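Local coordinates for putative oxidoreductase with NAD(P)-binding Rossmann-fold domain (Clostridium difficile, PDB 3UUW), which is a putative oxidoreductase of the GFO/IDH/MocA family that probably binds NAD(P) in its Rossmann-fold domain, its substrate being undetermined, at residues Q19-P24 and N262-K267; F124-R127 and M131-E134; V95-A100 and Y168-D173; I25-E30 and S50-M55. All blocks are in the same frame, centred on the assembly; numbering follows the deposited sequence.

Overall arrangement
Contact 4 closes first along the chain, joining the ends of helices 16-26 and 42-52 within the nucleotide-binding domain. Contact 1 uses an earlier part of helix 16-26 and spans most of the chain to reach helix 263-267; the centres of these two lie about 14 Å apart, and both touch the second subunit. Contact 3 ties the loop after strand 92-95 to helix 160-179, and contact 2, between them in sequence, follows the last strand of the parallel sheet. Arg127 of contact 2 salt-bridges Asp173 of contact 3, whereas contact 4 lies about 26 Å from both, centre to centre. Contact 3 bridges the two domains, probably beside the active site; contact 2 lies on their connection.

Contact 1: residues Q19-P24 and N262-K267; sequences QKAYLP and NILKQK
Leu264 reaches from the start of helix 263-267 onto the side of helix 16-26, where its two methyls rest on the backbone and on Pro24. With CG anti to its own carbonyl carbon (chi1 -59°), both methyls are placed against the opposing helix. CD1 settles against Pro24 CB at 3.7 Å, the leucine side chain and the proline ring crossing at about a right angle, while CD2 lies 3.5 Å from Lys20 O and 3.7 Å from Ala21 CA. The methyl CB of Ala21 is a looser neighbour, 4.5 Å from Leu264 CD2. Helix 16-26 is irregular here: it widens into a pi-type turn at 19-22, and Pro24 has no N-H to bond back. Ala21 O, buried beneath Leu264 CD1, has no hydrogen-bond partner in the model. Asn262 caps the facing helix, its OD1 accepting from Lys265 N at 2.9 Å from above the carbonyl plane, and so holds the turn that carries Leu264. The two short helical segments cross at -100°, their axes 10.1 Å apart. Phe269 of helix 269-281 packs on both Ala21 and Leu264, as does Trp260 of the second subunit, placing this crossing of helices 16-26 and 263-267 at a subunit interface.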
# COMPACT_ATOMS: atom_id res chain seq x y z
N GLN A 19 12.85 -20.15 -22.81
CA GLN A 19 11.50 -19.89 -23.29
C GLN A 19 10.82 -18.69 -22.64
O GLN A 19 10.04 -18.00 -23.30
CB GLN A 19 10.62 -21.13 -23.15
CG GLN A 19 11.00 -22.21 -24.16
CD GLN A 19 10.10 -23.40 -24.08
OE1 GLN A 19 8.88 -23.27 -24.21
NE2 GLN A 19 10.68 -24.54 -23.84
N LYS A 20 11.09 -18.43 -21.36
CA LYS A 20 10.40 -17.33 -20.69
C LYS A 20 11.20 -16.04 -20.53
O LYS A 20 10.59 -14.97 -20.47
CB LYS A 20 9.88 -17.77 -19.30
CG LYS A 20 10.94 -17.87 -18.23
CD LYS A 20 10.31 -18.32 -16.92
CE LYS A 20 11.34 -18.42 -15.83
NZ LYS A 20 10.72 -18.85 -14.55
N ALA A 21 12.54 -16.14 -20.48
CA ALA A 21 13.42 -14.98 -20.17
C ALA A 21 14.24 -14.45 -21.32
O ALA A 21 14.75 -13.30 -21.23
CB ALA A 21 14.38 -15.34 -19.03
N TYR A 22 14.43 -15.26 -22.38
CA TYR A 22 15.28 -14.88 -23.52
C TYR A 22 14.60 -14.87 -24.87
O TYR A 22 14.66 -13.84 -25.57
CB TYR A 22 16.55 -15.71 -23.54
CG TYR A 22 17.40 -15.43 -22.33
CD1 TYR A 22 18.21 -14.30 -22.29
CD2 TYR A 22 17.32 -16.22 -21.19
CE1 TYR A 22 18.99 -14.02 -21.16
CE2 TYR A 22 18.08 -15.95 -20.06
CZ TYR A 22 18.90 -14.84 -20.04
OH TYR A 22 19.67 -14.55 -18.93
N LEU A 23 13.97 -15.99 -25.25
CA LEU A 23 13.28 -16.08 -26.54
C LEU A 23 12.31 -14.93 -26.76
O LEU A 23 12.31 -14.33 -27.86
CB LEU A 23 12.61 -17.46 -26.73
CG LEU A 23 13.59 -18.57 -27.13
CD1 LEU A 23 13.01 -19.96 -26.94
CD2 LEU A 23 14.08 -18.35 -28.58
N PRO A 24 11.52 -14.55 -25.72
CA PRO A 24 10.57 -13.47 -26.01
C PRO A 24 11.20 -12.15 -26.44
O PRO A 24 10.56 -11.37 -27.14
CB PRO A 24 9.81 -13.32 -24.69
CG PRO A 24 9.86 -14.71 -24.09
CD PRO A 24 11.27 -15.14 -24.39
N ASN A 262 7.46 -4.26 -20.46
CA ASN A 262 7.34 -5.71 -20.41
C ASN A 262 8.16 -6.30 -19.26
O ASN A 262 9.06 -5.65 -18.72
CB ASN A 262 7.68 -6.31 -21.77
CG ASN A 262 9.17 -6.36 -22.07
OD1 ASN A 262 9.89 -7.11 -21.44
ND2 ASN A 262 9.63 -5.58 -23.08
N ILE A 263 7.80 -7.50 -18.82
CA ILE A 263 8.44 -8.04 -17.63
C ILE A 263 9.94 -8.32 -17.80
O ILE A 263 10.70 -8.29 -16.82
CB ILE A 263 7.69 -9.27 -17.05
CG1 ILE A 263 7.83 -10.48 -17.96
CG2 ILE A 263 6.18 -8.93 -16.73
CD1 ILE A 263 7.30 -11.75 -17.30
N LEU A 264 10.40 -8.55 -19.04
CA LEU A 264 11.82 -8.84 -19.24
C LEU A 264 12.64 -7.56 -19.18
O LEU A 264 13.80 -7.56 -18.77
CB LEU A 264 12.03 -9.60 -20.54
CG LEU A 264 11.26 -10.92 -20.57
CD1 LEU A 264 11.52 -11.67 -21.89
CD2 LEU A 264 11.62 -11.80 -19.35
N LYS A 265 12.01 -6.47 -19.59
CA LYS A 265 12.60 -5.16 -19.42
C LYS A 265 12.66 -4.86 -17.93
O LYS A 265 13.69 -4.38 -17.41
CB LYS A 265 11.75 -4.11 -20.15
CG LYS A 265 12.26 -2.67 -20.00
CD LYS A 265 13.58 -2.42 -20.72
CE LYS A 265 13.95 -0.96 -20.68
NZ LYS A 265 15.21 -0.69 -21.46
N GLN A 266 11.57 -5.14 -17.21
CA GLN A 266 11.55 -4.90 -15.76
C GLN A 266 12.66 -5.62 -15.04
O GLN A 266 13.28 -5.05 -14.17
CB GLN A 266 10.24 -5.36 -15.13
CG GLN A 266 8.99 -4.65 -15.57
CD GLN A 266 7.74 -5.34 -15.03
OE1 GLN A 266 7.80 -6.12 -14.10
NE2 GLN A 266 6.59 -5.12 -15.70
N LYS A 267 12.88 -6.89 -15.38
CA LYS A 267 13.81 -7.73 -14.62
C LYS A 267 15.25 -7.56 -15.05
O LYS A 267 16.15 -8.05 -14.37
CB LYS A 267 13.41 -9.18 -14.73
CG LYS A 267 12.02 -9.49 -14.15
CD LYS A 267 11.62 -10.89 -14.52
CE LYS A 267 10.16 -11.23 -14.27
NZ LYS A 267 9.73 -10.95 -12.86

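Contact 2: residues F124-R127 and M131-E134; sequences FNRR and MYKE. With GOL (glycerol), chain I.
The chain leaves the last strand of the Rossmann sheet, 120-122, through a 3-10 turn that leads into helix 130-138, and Arg126 and Tyr132 meet where that turn faces the helix. Their side chains run side by side in the same direction, with Arg126 CG 3.9 Å from Tyr132 CE2 and the guanidinium plane turned 53° from the ring. The aliphatic part of the arginine does the touching; its chain is extended from CG to NE, which carries the polar end past the ring. Arg126 O sits at the ring's edge, near its plane, 3.6 Å from Tyr132 CD2. One residue on, Lys133 brings CG to 3.5 Å from Arg127 O and then folds back at its last two torsions (chi3 51°, chi4 64°). That bend presents NZ to a glycerol, probably a crystallisation additive: Lys133 NZ donates to glycerol O3 at 2.9 Å, and glycerol O2 donates to Arg127 O at 2.7 Å. Trp177 also hydrogen-bonds the glycerol. The side chain of Arg127 turns the other way, to salt bridges with Asp173 and Glu292. Glu225 OE2 receives both Arg126 NE and Tyr132 OH, so a single carboxylate oxygen ties the ends of the paired side chains together and probably keeps its negative charge.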
# COMPACT_ATOMS: atom_id res chain seq x y z
N PHE A 124 23.86 -12.02 -15.02
CA PHE A 124 23.39 -11.43 -13.76
C PHE A 124 22.45 -10.30 -14.13
O PHE A 124 22.81 -9.12 -14.08
CB PHE A 124 24.57 -10.99 -12.87
CG PHE A 124 25.34 -12.13 -12.28
CD1 PHE A 124 24.74 -12.98 -11.36
CD2 PHE A 124 26.66 -12.35 -12.61
CE1 PHE A 124 25.43 -14.03 -10.84
CE2 PHE A 124 27.35 -13.40 -12.07
CZ PHE A 124 26.73 -14.23 -11.18
N ASN A 125 21.22 -10.68 -14.49
CA ASN A 125 20.25 -9.70 -14.98
C ASN A 125 19.94 -8.56 -14.02
O ASN A 125 19.62 -7.44 -14.45
CB ASN A 125 18.95 -10.39 -15.41
CG ASN A 125 18.34 -11.19 -14.30
OD1 ASN A 125 18.89 -12.22 -13.91
ND2 ASN A 125 17.23 -10.70 -13.74
N ARG A 126 20.05 -8.81 -12.71
CA ARG A 126 19.72 -7.79 -11.73
C ARG A 126 20.60 -6.54 -11.85
O ARG A 126 20.16 -5.45 -11.53
CB ARG A 126 19.70 -8.40 -10.32
CG ARG A 126 18.54 -9.29 -10.10
CD ARG A 126 18.75 -10.22 -8.95
NE ARG A 126 17.54 -10.99 -8.72
CZ ARG A 126 17.11 -11.96 -9.51
NH1 ARG A 126 17.82 -12.35 -10.57
NH2 ARG A 126 15.96 -12.57 -9.22
N ARG A 127 21.84 -6.70 -12.35
CA ARG A 127 22.71 -5.54 -12.59
C ARG A 127 22.17 -4.60 -13.67
O ARG A 127 22.64 -3.46 -13.82
CB ARG A 127 24.11 -6.00 -12.95
CG ARG A 127 24.80 -6.86 -11.93
CD ARG A 127 26.28 -6.87 -12.22
NE ARG A 127 27.03 -7.89 -11.51
CZ ARG A 127 28.36 -7.97 -11.50
NH1 ARG A 127 29.10 -7.03 -12.08
NH2 ARG A 127 28.96 -8.96 -10.86
N MET A 131 15.05 -0.54 -12.17
CA MET A 131 14.77 0.12 -10.87
C MET A 131 15.93 -0.07 -9.91
O MET A 131 16.21 0.81 -9.11
CB MET A 131 13.45 -0.32 -10.29
CG MET A 131 12.26 0.27 -11.04
SD MET A 131 10.72 -0.36 -10.36
CE MET A 131 9.54 0.82 -11.07
N TYR A 132 16.64 -1.18 -10.02
CA TYR A 132 17.83 -1.38 -9.19
C TYR A 132 18.92 -0.37 -9.59
O TYR A 132 19.62 0.18 -8.73
CB TYR A 132 18.40 -2.78 -9.32
CG TYR A 132 17.65 -3.90 -8.58
CD1 TYR A 132 16.54 -3.65 -7.80
CD2 TYR A 132 18.15 -5.20 -8.60
CE1 TYR A 132 15.91 -4.68 -7.09
CE2 TYR A 132 17.52 -6.22 -7.91
CZ TYR A 132 16.40 -5.96 -7.15
OH TYR A 132 15.80 -6.98 -6.46
N LYS A 133 19.08 -0.17 -10.89
CA LYS A 133 20.04 0.83 -11.35
C LYS A 133 19.66 2.22 -10.84
O LYS A 133 20.54 3.02 -10.48
CB LYS A 133 20.18 0.82 -12.87
CG LYS A 133 20.92 -0.41 -13.38
CD LYS A 133 21.11 -0.47 -14.91
CE LYS A 133 21.70 0.80 -15.52
NZ LYS A 133 23.08 1.06 -15.04
N GLU A 134 18.37 2.53 -10.87
CA GLU A 134 17.92 3.85 -10.41
C GLU A 134 18.26 4.08 -8.95
O GLU A 134 18.84 5.11 -8.61
CB GLU A 134 16.44 4.04 -10.66
CG GLU A 134 15.96 5.43 -10.32
CD GLU A 134 14.59 5.76 -10.90
OE1 GLU A 134 13.96 4.88 -11.52
OE2 GLU A 134 14.15 6.91 -10.71
C1 GOL I . 26.83 -1.10 -14.77
O1 GOL I . 27.19 -1.44 -13.44
C2 GOL I . 25.38 -1.49 -14.98
O2 GOL I . 25.16 -2.67 -14.26
C3 GOL I . 25.02 -1.74 -16.44
O3 GOL I . 24.32 -0.65 -16.98

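Contact 3: residues V95-A100 and Y168-D173; sequences VDKPLA and YIHVID
Ile169 meets Lys97 and Pro98 with separate branches. Its CG2 lies 3.6 Å from Lys97 CD, the two side chains running antiparallel alongside one another, while CG1, anti to the backbone N (chi1 -165°), sends CD1 to within 4.1 Å of Pro98 CB. Pro98 follows a cis peptide bond, in a Lys-Pro pair that matches the signature loop of GFO/IDH/MocA oxidoreductases. Next along helix 160-179, His170 lays its imidazole across the lysine at about a right angle. Lys97 CG is 3.6 Å from His170 CE1, and Lys97 CD is 3.5 Å from His170 NE2, an oblique approach to the ring. Bends at chi2 (70°) and chi3 (-105°) lay CG, CD and CE of the lysine along the CE1/NE2 end of the ring, leaving NZ to reach the histidine through water. This water accepts from Lys97 NZ at 3.1 Å and lies in the imidazole plane, 3.0 Å from His170 NE2. Lys97 NZ has its stronger partner in Asp166, one turn before His170. Lysine, aspartate and histidine in this spacing recall the catalytic groups of related dehydrogenases. Carboxylate and water together fix the amino group, and the water links it to His170, probably as part of the active site.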
# COMPACT_ATOMS: atom_id res chain seq x y z
N VAL A 95 26.03 -16.73 -21.02
CA VAL A 95 25.53 -17.93 -20.31
C VAL A 95 24.82 -17.51 -19.01
O VAL A 95 25.21 -16.55 -18.35
CB VAL A 95 26.72 -18.93 -20.01
CG1 VAL A 95 27.73 -18.31 -19.03
CG2 VAL A 95 26.22 -20.21 -19.48
N ASP A 96 23.76 -18.24 -18.66
CA ASP A 96 23.13 -18.02 -17.36
C ASP A 96 24.08 -18.38 -16.23
O ASP A 96 25.02 -19.18 -16.41
CB ASP A 96 21.84 -18.80 -17.23
CG ASP A 96 20.72 -18.13 -17.97
OD1 ASP A 96 20.41 -16.93 -17.66
OD2 ASP A 96 20.16 -18.78 -18.86
N LYS A 97 23.84 -17.77 -15.07
CA LYS A 97 24.67 -18.02 -13.90
C LYS A 97 24.42 -19.43 -13.38
O LYS A 97 23.35 -20.01 -13.63
CB LYS A 97 24.42 -16.96 -12.81
CG LYS A 97 22.97 -16.61 -12.40
CD LYS A 97 22.24 -17.72 -11.65
CE LYS A 97 21.24 -18.42 -12.52
NZ LYS A 97 20.66 -19.61 -11.87
N PRO A 98 25.43 -20.03 -12.74
CA PRO A 98 26.80 -19.55 -12.60
C PRO A 98 27.59 -19.93 -13.86
O PRO A 98 27.14 -20.76 -14.65
CB PRO A 98 27.30 -20.34 -11.39
CG PRO A 98 26.64 -21.64 -11.54
CD PRO A 98 25.26 -21.34 -12.09
N LEU A 99 28.76 -19.34 -14.04
CA LEU A 99 29.58 -19.59 -15.22
C LEU A 99 29.81 -21.10 -15.41
O LEU A 99 29.46 -21.67 -16.45
CB LEU A 99 30.91 -18.87 -15.07
CG LEU A 99 31.94 -19.03 -16.19
CD1 LEU A 99 31.30 -18.85 -17.57
CD2 LEU A 99 33.09 -18.04 -16.01
N ALA A 100 30.37 -21.74 -14.40
CA ALA A 100 30.58 -23.18 -14.43
C ALA A 100 30.31 -23.81 -13.06
O ALA A 100 30.07 -23.11 -12.08
CB ALA A 100 32.00 -23.48 -14.93
N TYR A 168 20.73 -18.25 -4.49
CA TYR A 168 21.26 -17.27 -3.54
C TYR A 168 22.35 -16.42 -4.20
O TYR A 168 22.60 -15.29 -3.77
CB TYR A 168 21.83 -17.95 -2.32
CG TYR A 168 22.17 -17.07 -1.14
CD1 TYR A 168 21.23 -16.18 -0.60
CD2 TYR A 168 23.37 -17.19 -0.50
CE1 TYR A 168 21.53 -15.40 0.54
CE2 TYR A 168 23.70 -16.41 0.64
CZ TYR A 168 22.76 -15.53 1.16
OH TYR A 168 23.09 -14.80 2.29
N ILE A 169 22.94 -16.94 -5.26
CA ILE A 169 23.98 -16.23 -5.99
C ILE A 169 23.46 -14.89 -6.50
O ILE A 169 24.22 -13.92 -6.59
CB ILE A 169 24.56 -17.08 -7.16
CG1 ILE A 169 25.88 -16.49 -7.69
CG2 ILE A 169 23.53 -17.22 -8.30
CD1 ILE A 169 26.58 -17.43 -8.66
N HIS A 170 22.18 -14.82 -6.84
CA HIS A 170 21.59 -13.55 -7.27
C HIS A 170 21.60 -12.50 -6.18
O HIS A 170 21.86 -11.32 -6.45
CB HIS A 170 20.16 -13.71 -7.77
CG HIS A 170 20.05 -14.33 -9.12
ND1 HIS A 170 20.60 -13.76 -10.25
CD2 HIS A 170 19.42 -15.45 -9.53
CE1 HIS A 170 20.32 -14.52 -11.29
NE2 HIS A 170 19.60 -15.55 -10.88
N VAL A 171 21.33 -12.93 -4.95
CA VAL A 171 21.33 -12.04 -3.79
C VAL A 171 22.76 -11.53 -3.52
O VAL A 171 22.99 -10.30 -3.36
CB VAL A 171 20.71 -12.76 -2.56
CG1 VAL A 171 20.79 -11.87 -1.32
CG2 VAL A 171 19.25 -13.14 -2.84
N ILE A 172 23.71 -12.45 -3.47
CA ILE A 172 25.13 -12.13 -3.23
C ILE A 172 25.67 -11.25 -4.35
O ILE A 172 26.32 -10.25 -4.09
CB ILE A 172 25.97 -13.39 -3.05
CG1 ILE A 172 25.50 -14.16 -1.81
CG2 ILE A 172 27.49 -13.08 -2.95
CD1 ILE A 172 25.45 -13.33 -0.51
N ASP A 173 25.41 -11.61 -5.60
CA ASP A 173 25.93 -10.77 -6.68
C ASP A 173 25.38 -9.35 -6.63
O ASP A 173 26.11 -8.38 -6.84
CB ASP A 173 25.63 -11.35 -8.06
CG ASP A 173 26.35 -10.58 -9.16
OD1 ASP A 173 27.59 -10.76 -9.29
OD2 ASP A 173 25.69 -9.77 -9.84
O HOH W 1 18.07 -18.01 -11.53

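Contact 4: residues I25-E30 and S50-M55; sequences ILTKSE and SDYRIM
A CH-pi interaction dominates: the methyl group of Thr27 stands over one face of the Tyr52 ring, CG2 lying 3.6 Å from the ring centroid and 17° off the ring normal. The methyl is displaced toward the rim, nearest to Tyr52 CD1 at 3.4 Å, and the two side chains cross at about a right angle. Simple apolar packing adds Ile54, whose CD1 touches the same methyl, Thr27 CG2, at 4.1 Å.

Hydrogen bonds shape each segment separately. Thr27 OG1 lies between the backbone N and the carbonyl carbon (chi1 56°) and bonds to Leu23 O one turn back, which fixes the rotation that points CG2 at the tyrosine. Ser29, the centre of an inverse gamma turn, donates from OG to Leu26 O at 2.7 Å, in the carbonyl plane, tying the departing chain to the helix end. On the other side Arg53 takes a positive phi of 60° in a Schellman motif that ends helix 42-52, turning the chain so that Ile54 joins Tyr52 on Thr27.

The same turns also pair across the subunit interface: Arg53 of the second subunit hydrogen-bonds Thr27 O and Ser29 OG, and Arg53 of this chain does the same to those atoms of its neighbour. Within the chain, Phe34 of strand 33-38 packs on Thr27, Ser29 and Ile54, so the contact packs the ends of helices 16-26 and 42-52 against this strand, at the edge of the parallel sheet within this chain, while Leu26 faces strand 8-12.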
# COMPACT_ATOMS: atom_id res chain seq x y z
N ILE A 25 12.44 -11.90 -26.05
CA ILE A 25 13.10 -10.67 -26.49
C ILE A 25 13.97 -10.88 -27.74
O ILE A 25 13.94 -10.04 -28.68
CB ILE A 25 13.89 -9.99 -25.34
CG1 ILE A 25 14.77 -10.98 -24.62
CG2 ILE A 25 12.92 -9.34 -24.39
CD1 ILE A 25 15.35 -10.48 -23.28
N LEU A 26 14.69 -12.00 -27.80
CA LEU A 26 15.64 -12.21 -28.87
C LEU A 26 14.99 -12.58 -30.20
O LEU A 26 15.60 -12.40 -31.24
CB LEU A 26 16.69 -13.25 -28.47
CG LEU A 26 17.62 -12.82 -27.33
CD1 LEU A 26 18.49 -14.00 -26.93
CD2 LEU A 26 18.47 -11.57 -27.72
N THR A 27 13.75 -13.08 -30.15
CA THR A 27 13.05 -13.45 -31.37
C THR A 27 12.55 -12.24 -32.15
O THR A 27 12.12 -12.40 -33.29
CB THR A 27 11.93 -14.46 -31.12
OG1 THR A 27 11.04 -13.93 -30.14
CG2 THR A 27 12.52 -15.80 -30.64
N LYS A 28 12.57 -11.05 -31.51
CA LYS A 28 12.38 -9.76 -32.19
C LYS A 28 13.82 -9.34 -32.47
O LYS A 28 14.48 -8.62 -31.68
CB LYS A 28 11.63 -8.76 -31.33
CG LYS A 28 11.34 -7.46 -32.03
CD LYS A 28 10.64 -6.50 -31.11
CE LYS A 28 10.31 -5.24 -31.84
NZ LYS A 28 9.36 -5.48 -32.94
N SER A 29 14.34 -9.86 -33.57
CA SER A 29 15.77 -9.82 -33.83
C SER A 29 16.17 -8.57 -34.57
O SER A 29 16.40 -8.61 -35.76
CB SER A 29 16.15 -11.09 -34.60
OG SER A 29 15.63 -12.26 -33.93
N GLU A 30 16.26 -7.46 -33.85
CA GLU A 30 16.51 -6.14 -34.44
C GLU A 30 17.97 -5.82 -34.76
O GLU A 30 18.27 -5.19 -35.78
CB GLU A 30 15.96 -5.04 -33.52
CG GLU A 30 14.47 -5.05 -33.29
CD GLU A 30 14.00 -3.87 -32.42
OE1 GLU A 30 13.04 -3.19 -32.82
OE2 GLU A 30 14.59 -3.62 -31.34
N SER A 50 10.07 -23.95 -35.08
CA SER A 50 8.92 -23.73 -35.95
C SER A 50 8.05 -22.58 -35.45
O SER A 50 7.59 -21.75 -36.23
CB SER A 50 8.05 -24.98 -36.02
OG SER A 50 6.95 -24.75 -36.88
N ASP A 51 7.80 -22.54 -34.14
CA ASP A 51 6.96 -21.49 -33.56
C ASP A 51 7.51 -20.11 -33.90
O ASP A 51 6.75 -19.20 -34.16
CB ASP A 51 6.90 -21.62 -32.03
CG ASP A 51 6.16 -22.84 -31.55
OD1 ASP A 51 5.41 -23.47 -32.34
OD2 ASP A 51 6.31 -23.17 -30.36
N TYR A 52 8.83 -19.97 -33.90
CA TYR A 52 9.47 -18.68 -34.12
C TYR A 52 10.11 -18.48 -35.49
O TYR A 52 10.74 -17.43 -35.73
CB TYR A 52 10.53 -18.46 -33.08
CG TYR A 52 10.05 -18.19 -31.68
CD1 TYR A 52 9.40 -17.01 -31.38
CD2 TYR A 52 10.32 -19.08 -30.64
CE1 TYR A 52 8.99 -16.73 -30.10
CE2 TYR A 52 9.93 -18.81 -29.35
CZ TYR A 52 9.26 -17.62 -29.08
OH TYR A 52 8.85 -17.32 -27.81
N ARG A 53 9.98 -19.47 -36.37
CA ARG A 53 10.54 -19.42 -37.72
C ARG A 53 12.05 -19.27 -37.70
O ARG A 53 12.62 -18.50 -38.46
CB ARG A 53 9.89 -18.32 -38.55
CG ARG A 53 8.38 -18.54 -38.79
CD ARG A 53 7.67 -17.20 -39.15
NE ARG A 53 7.87 -16.24 -38.07
CZ ARG A 53 7.18 -16.21 -36.93
NH1 ARG A 53 6.20 -17.08 -36.70
NH2 ARG A 53 7.50 -15.32 -36.00
N ILE A 54 12.66 -20.02 -36.80
CA ILE A 54 14.10 -20.07 -36.64
C ILE A 54 14.56 -21.41 -37.20
O ILE A 54 13.83 -22.40 -37.12
CB ILE A 54 14.51 -19.97 -35.15
CG1 ILE A 54 14.08 -18.64 -34.54
CG2 ILE A 54 16.02 -20.07 -35.01
CD1 ILE A 54 14.24 -18.59 -33.02
N MET A 55 15.76 -21.43 -37.75
CA MET A 55 16.33 -22.64 -38.32
C MET A 55 16.83 -23.55 -37.20
O MET A 55 17.64 -23.13 -36.38
CB MET A 55 17.50 -22.27 -39.24
CG MET A 55 18.20 -23.45 -39.89
SD MET A 55 17.15 -24.38 -41.02
CE MET A 55 16.78 -23.13 -42.24